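PDB 2PBZ: hypothetical protein from Thermococcus kodakarensis, which binds ATP and probably acts as a metal-dependent ligase forming carbon-nitrogen bonds in the biosynthesis of the purine nucleotide IMP. Local coordinates for residues A[29-34]-A[46-51]; A[11-16]-A[37-42]. All coordinates share one frame; numbering follows the deposited sequence.

How the contacts relate
Both contacts belong to the N-terminal alpha/beta region, with centres about 10 Å apart and away from the ATP-binding residues. Along the chain their segments alternate in the order 11-16, 29-34, 37-42, 46-51, so two helices and two parallel strands are interleaved. Contact 1 pairs strands 27-31 and 47-50 within the sheet; contact 2 brings together the helices that precede and follow strand 27-31, on one side of that sheet. L29 is one link, its CD2 lying 3.5 Å from Y39 CD2 and its CD1 packing on S13 CB; V31 and L48 also reach segment 37-42. The helix layer of contact 2 also receives a second subunit, which ties this part of the fold to the assembly.

Contact 1. Residues A[29-34]-A[46-51]; sequences LYVSPK and DDLVVA
Segments 29-34 and 46-51 lie on the two parallel strands, 27-31 and 47-50, of a beta-alpha-beta unit whose connection includes helix 36-40, with L29 beside L48, Y30 beside V49 and V31 beside V50. Four backbone bonds join them: L29 N to D47 O, V49 N to L29 O and A51 N to V31 O, each of 2.8 Å, and V31 N to V49 O of 3.0 Å. L29 and V31 thus spend both their N-H and C=O groups on this neighbour, while Y30 between them bonds to T7 and A9 on the far side, as befits a central strand.

On the face carrying L29, V31, L48 and V50, the tip of L48 is the focus. Its CD1 methyl lies 3.8 Å from L29 CB and 3.5 Å from V31 CG1. V31 puts CG1 there by setting it between its own backbone N and carbonyl carbon (chi1 68°). L29 and L48 run side by side, pointing the same way, whereas V31 meets L48 obliquely. Residues of helix 36-40 cover this face, and L29 also packs against helix 13-22.

Y30 and V49 occupy the other face. V49 CB sits over the centre of the Y30 ring, 4.2 Å from its centroid and 11° off the normal, a CH-pi contact; V49 CG1 lies 4.1 Å from Y30 CD2 on that same face. The phenol oxygen of Y30 is hydrogen-bonded to N59. Where the strands run out, V50 CG1 comes within 3.7 Å of P33 N, and S32 CA makes a CA-H...O contact with A51 O.

Parallel pairing with an intervening helix packed on one face is the basic unit of Rossmann-like folds, consistent with the family assigned to this region.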
loop_
_atom_site.group_PDB
_atom_site.type_symbol
_atom_site.label_atom_id
_atom_site.label_comp_id
_atom_site.label_asym_id
_atom_site.label_seq_id
_atom_site.Cartn_x
_atom_site.Cartn_y
_atom_site.Cartn_z
ATOM N N LEU A 29 13.996 -23.238 10.007
ATOM C CA LEU A 29 14.714 -22.167 9.345
ATOM C C LEU A 29 16.218 -22.283 9.504
ATOM O O LEU A 29 16.704 -22.486 10.606
ATOM C CB LEU A 29 14.255 -20.820 9.908
ATOM C CG LEU A 29 14.868 -19.568 9.284
ATOM C CD1 LEU A 29 14.327 -19.409 7.878
ATOM C CD2 LEU A 29 14.550 -18.348 10.121
ATOM N N TYR A 30 16.946 -22.163 8.398
ATOM C CA TYR A 30 18.403 -22.200 8.416
ATOM C C TYR A 30 18.820 -20.736 8.417
ATOM O O TYR A 30 18.504 -20.007 7.484
ATOM C CB TYR A 30 18.952 -22.854 7.155
ATOM C CG TYR A 30 18.808 -24.347 7.075
ATOM C CD1 TYR A 30 17.559 -24.948 7.094
ATOM C CD2 TYR A 30 19.927 -25.155 6.938
ATOM C CE1 TYR A 30 17.424 -26.332 6.973
ATOM C CE2 TYR A 30 19.809 -26.541 6.815
ATOM C CZ TYR A 30 18.554 -27.123 6.828
ATOM O OH TYR A 30 18.426 -28.476 6.649
ATOM N N VAL A 31 19.531 -20.305 9.455
ATOM C CA VAL A 31 19.937 -18.911 9.578
ATOM C C VAL A 31 21.378 -18.792 10.063
ATOM O O VAL A 31 21.904 -19.699 10.700
ATOM C CB VAL A 31 19.003 -18.178 10.578
ATOM C CG1 VAL A 31 19.237 -18.718 11.982
ATOM C CG2 VAL A 31 19.240 -16.681 10.546
ATOM N N SER A 32 22.016 -17.661 9.769
ATOM C CA SER A 32 23.388 -17.443 10.199
ATOM C C SER A 32 23.419 -16.847 11.603
ATOM O O SER A 32 22.415 -16.329 12.101
ATOM C CB SER A 32 24.119 -16.518 9.229
ATOM O OG SER A 32 23.549 -15.228 9.209
ATOM N N PRO A 33 24.579 -16.916 12.264
ATOM C CA PRO A 33 24.672 -16.366 13.615
ATOM C C PRO A 33 24.319 -14.882 13.709
ATOM O O PRO A 33 23.628 -14.467 14.634
ATOM C CB PRO A 33 26.112 -16.673 14.014
ATOM C CG PRO A 33 26.831 -16.683 12.693
ATOM C CD PRO A 33 25.876 -17.441 11.815
ATOM N N LYS A 34 24.764 -14.092 12.737
ATOM C CA LYS A 34 24.482 -12.659 12.751
ATOM C C LYS A 34 22.999 -12.314 12.626
ATOM O O LYS A 34 22.526 -11.373 13.263
ATOM C CB LYS A 34 25.255 -11.944 11.639
ATOM C CG LYS A 34 25.162 -10.432 11.733
ATOM C CD LYS A 34 25.884 -9.739 10.576
ATOM C CE LYS A 34 25.741 -8.214 10.673
ATOM N NZ LYS A 34 26.653 -7.465 9.744
ATOM N N ASP A 46 9.920 -23.275 14.339
ATOM C CA ASP A 46 9.994 -24.378 15.278
ATOM C C ASP A 46 11.443 -24.843 15.425
ATOM O O ASP A 46 12.025 -24.747 16.505
ATOM C CB ASP A 46 9.084 -25.523 14.821
ATOM C CG ASP A 46 7.632 -25.073 14.632
ATOM O OD1 ASP A 46 7.190 -24.144 15.337
ATOM O OD2 ASP A 46 6.921 -25.651 13.780
ATOM N N ASP A 47 12.036 -25.331 14.347
ATOM C CA ASP A 47 13.427 -25.772 14.399
ATOM C C ASP A 47 14.312 -24.722 13.751
ATOM O O ASP A 47 14.139 -24.413 12.594
ATOM C CB ASP A 47 13.582 -27.118 13.677
ATOM C CG ASP A 47 15.019 -27.632 13.680
ATOM O OD1 ASP A 47 15.818 -27.175 14.526
ATOM O OD2 ASP A 47 15.348 -28.511 12.849
ATOM N N LEU A 48 15.257 -24.174 14.504
ATOM C CA LEU A 48 16.149 -23.147 13.983
ATOM C C LEU A 48 17.578 -23.651 13.853
ATOM O O LEU A 48 18.295 -23.786 14.838
ATOM C CB LEU A 48 16.124 -21.911 14.887
ATOM C CG LEU A 48 16.885 -20.681 14.397
ATOM C CD1 LEU A 48 16.230 -20.117 13.125
ATOM C CD2 LEU A 48 16.888 -19.639 15.502
ATOM N N VAL A 49 17.989 -23.911 12.619
ATOM C CA VAL A 49 19.318 -24.418 12.316
ATOM C C VAL A 49 20.307 -23.303 12.011
ATOM O O VAL A 49 20.344 -22.791 10.900
ATOM C CB VAL A 49 19.262 -25.365 11.096
ATOM C CG1 VAL A 49 20.601 -26.026 10.889
ATOM C CG2 VAL A 49 18.169 -26.390 11.292
ATOM N N VAL A 50 21.120 -22.936 12.992
ATOM C CA VAL A 50 22.112 -21.881 12.790
ATOM C C VAL A 50 23.317 -22.436 12.052
ATOM O O VAL A 50 23.727 -23.560 12.321
ATOM C CB VAL A 50 22.606 -21.313 14.119
ATOM C CG1 VAL A 50 23.481 -20.108 13.869
ATOM C CG2 VAL A 50 21.425 -20.967 14.999
ATOM N N ALA A 51 23.886 -21.649 11.141
ATOM C CA ALA A 51 25.046 -22.085 10.374
ATOM C C ALA A 51 25.795 -20.945 9.684
ATOM O O ALA A 51 25.195 -19.961 9.270
ATOM C CB ALA A 51 24.618 -23.114 9.340
#

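Contact 2. Residues A[11-16]-A[37-42]; sequences HSSLQI and PFYSSL
The rings of F38 and Y39, both touched obliquely by L14 CD2, are themselves packed together: F38 CD2 stands 3.7 Å above the Y39 plane, over its centre, while Y39 CE1 lies in plane at the edge of F38. L14 CD2 is 3.8 Å from Y39 CE2 and 4.2 Å from F38 CE2. L14 crosses both Y39 and L42 at about a right angle, and its CD2 methyl meets L42 CD1 at 3.4 Å. No hydrogen bond spans the two segments; on one side of the parallel sheet of a region consistent with a Rossmann-like fold, helix 13-22 meets helix 36-40 and the loop residue L42 that follows it through apolar groups and one serine. That serine, S13, brings OG to 3.7 Å from Y39 CE2. S13 OG and Y39 OH are instead joined through a shared partner, both hydrogen-bonding to E221 OE2 of the second subunit, whose OE1 accepts from L14 N at the first turn of helix 13-22. Y228 of that subunit meets F38 edge-to-face. Within 37-42, S41 OG donates a hydrogen bond of 2.7 Å to F38 O.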
loop_
_atom_site.group_PDB
_atom_site.type_symbol
_atom_site.label_atom_id
_atom_site.label_comp_id
_atom_site.label_asym_id
_atom_site.label_seq_id
_atom_site.Cartn_x
_atom_site.Cartn_y
_atom_site.Cartn_z
ATOM N N HIS A 11 15.205 -13.015 2.038
ATOM C CA HIS A 11 14.300 -12.840 0.906
ATOM C C HIS A 11 12.806 -12.826 1.277
ATOM O O HIS A 11 12.188 -11.768 1.358
ATOM C CB HIS A 11 14.549 -13.925 -0.145
ATOM C CG HIS A 11 13.783 -13.714 -1.416
ATOM N ND1 HIS A 11 14.179 -12.819 -2.387
ATOM C CD2 HIS A 11 12.613 -14.241 -1.851
ATOM C CE1 HIS A 11 13.288 -12.807 -3.363
ATOM N NE2 HIS A 11 12.329 -13.662 -3.062
ATOM N N SER A 12 12.232 -14.001 1.490
ATOM C CA SER A 12 10.820 -14.098 1.821
ATOM C C SER A 12 10.509 -15.284 2.721
ATOM O O SER A 12 9.442 -15.873 2.612
ATOM C CB SER A 12 10.016 -14.221 0.532
ATOM O OG SER A 12 10.446 -15.347 -0.200
ATOM N N SER A 13 11.444 -15.627 3.603
ATOM C CA SER A 13 11.264 -16.745 4.509
ATOM C C SER A 13 10.219 -16.476 5.569
ATOM O O SER A 13 9.640 -17.417 6.115
ATOM C CB SER A 13 12.587 -17.108 5.181
ATOM O OG SER A 13 13.082 -16.064 6.003
ATOM N N LEU A 14 9.972 -15.201 5.858
ATOM C CA LEU A 14 8.983 -14.819 6.862
ATOM C C LEU A 14 7.608 -15.166 6.354
ATOM O O LEU A 14 6.805 -15.800 7.040
ATOM C CB LEU A 14 9.060 -13.322 7.140
ATOM C CG LEU A 14 10.389 -12.877 7.753
ATOM C CD1 LEU A 14 10.463 -11.369 7.787
ATOM C CD2 LEU A 14 10.528 -13.459 9.153
ATOM N N GLN A 15 7.345 -14.728 5.132
ATOM C CA GLN A 15 6.087 -14.979 4.457
ATOM C C GLN A 15 5.911 -16.492 4.320
ATOM O O GLN A 15 4.859 -17.042 4.632
ATOM C CB GLN A 15 6.145 -14.340 3.081
ATOM C CG GLN A 15 4.877 -14.400 2.303
ATOM C CD GLN A 15 5.108 -14.146 0.828
ATOM O OE1 GLN A 15 6.149 -13.609 0.426
ATOM N NE2 GLN A 15 4.145 -14.529 0.013
ATOM N N ILE A 16 6.963 -17.152 3.856
ATOM C CA ILE A 16 6.957 -18.596 3.664
ATOM C C ILE A 16 6.650 -19.383 4.938
ATOM O O ILE A 16 5.730 -20.203 4.946
ATOM C CB ILE A 16 8.310 -19.078 3.083
ATOM C CG1 ILE A 16 8.477 -18.554 1.660
ATOM C CG2 ILE A 16 8.381 -20.606 3.110
ATOM C CD1 ILE A 16 9.832 -18.803 1.073
ATOM N N PRO A 37 19.372 -13.583 15.891
ATOM C CA PRO A 37 18.679 -12.933 17.013
ATOM C C PRO A 37 17.243 -12.564 16.629
ATOM O O PRO A 37 16.280 -12.900 17.315
ATOM C CB PRO A 37 19.541 -11.703 17.276
ATOM C CG PRO A 37 20.911 -12.174 16.897
ATOM C CD PRO A 37 20.681 -12.960 15.633
ATOM N N PHE A 38 17.112 -11.881 15.500
ATOM C CA PHE A 38 15.808 -11.480 15.001
ATOM C C PHE A 38 14.842 -12.642 14.746
ATOM O O PHE A 38 13.709 -12.635 15.223
ATOM C CB PHE A 38 15.971 -10.686 13.711
ATOM C CG PHE A 38 14.681 -10.415 13.024
ATOM C CD1 PHE A 38 13.729 -9.594 13.611
ATOM C CD2 PHE A 38 14.382 -11.029 11.820
ATOM C CE1 PHE A 38 12.493 -9.391 13.007
ATOM C CE2 PHE A 38 13.151 -10.832 11.213
ATOM C CZ PHE A 38 12.205 -10.010 11.811
ATOM N N TYR A 39 15.288 -13.626 13.974
ATOM C CA TYR A 39 14.451 -14.764 13.650
ATOM C C TYR A 39 14.129 -15.697 14.817
ATOM O O TYR A 39 13.081 -16.335 14.830
ATOM C CB TYR A 39 15.071 -15.573 12.510
ATOM C CG TYR A 39 15.160 -14.846 11.189
ATOM C CD1 TYR A 39 16.291 -14.115 10.848
ATOM C CD2 TYR A 39 14.116 -14.904 10.269
ATOM C CE1 TYR A 39 16.386 -13.460 9.618
ATOM C CE2 TYR A 39 14.199 -14.248 9.032
ATOM C CZ TYR A 39 15.333 -13.534 8.710
ATOM O OH TYR A 39 15.415 -12.913 7.481
ATOM N N SER A 40 15.010 -15.786 15.804
ATOM C CA SER A 40 14.733 -16.668 16.927
ATOM C C SER A 40 13.637 -16.099 17.812
ATOM O O SER A 40 13.005 -16.822 18.570
ATOM C CB SER A 40 16.000 -16.922 17.744
ATOM O OG SER A 40 16.578 -15.712 18.169
ATOM N N SER A 41 13.400 -14.801 17.706
ATOM C CA SER A 41 12.368 -14.154 18.510
ATOM C C SER A 41 10.994 -14.305 17.865
ATOM O O SER A 41 9.993 -13.857 18.414
ATOM C CB SER A 41 12.683 -12.658 18.690
ATOM O OG SER A 41 12.454 -11.926 17.496
ATOM N N LEU A 42 10.953 -14.946 16.701
ATOM C CA LEU A 42 9.693 -15.134 15.984
ATOM C C LEU A 42 8.985 -16.454 16.302
ATOM O O LEU A 42 9.540 -17.532 16.137
ATOM C CB LEU A 42 9.933 -15.029 14.473
ATOM C CG LEU A 42 10.641 -13.758 14.019
ATOM C CD1 LEU A 42 10.896 -13.813 12.551
ATOM C CD2 LEU A 42 9.803 -12.549 14.372
#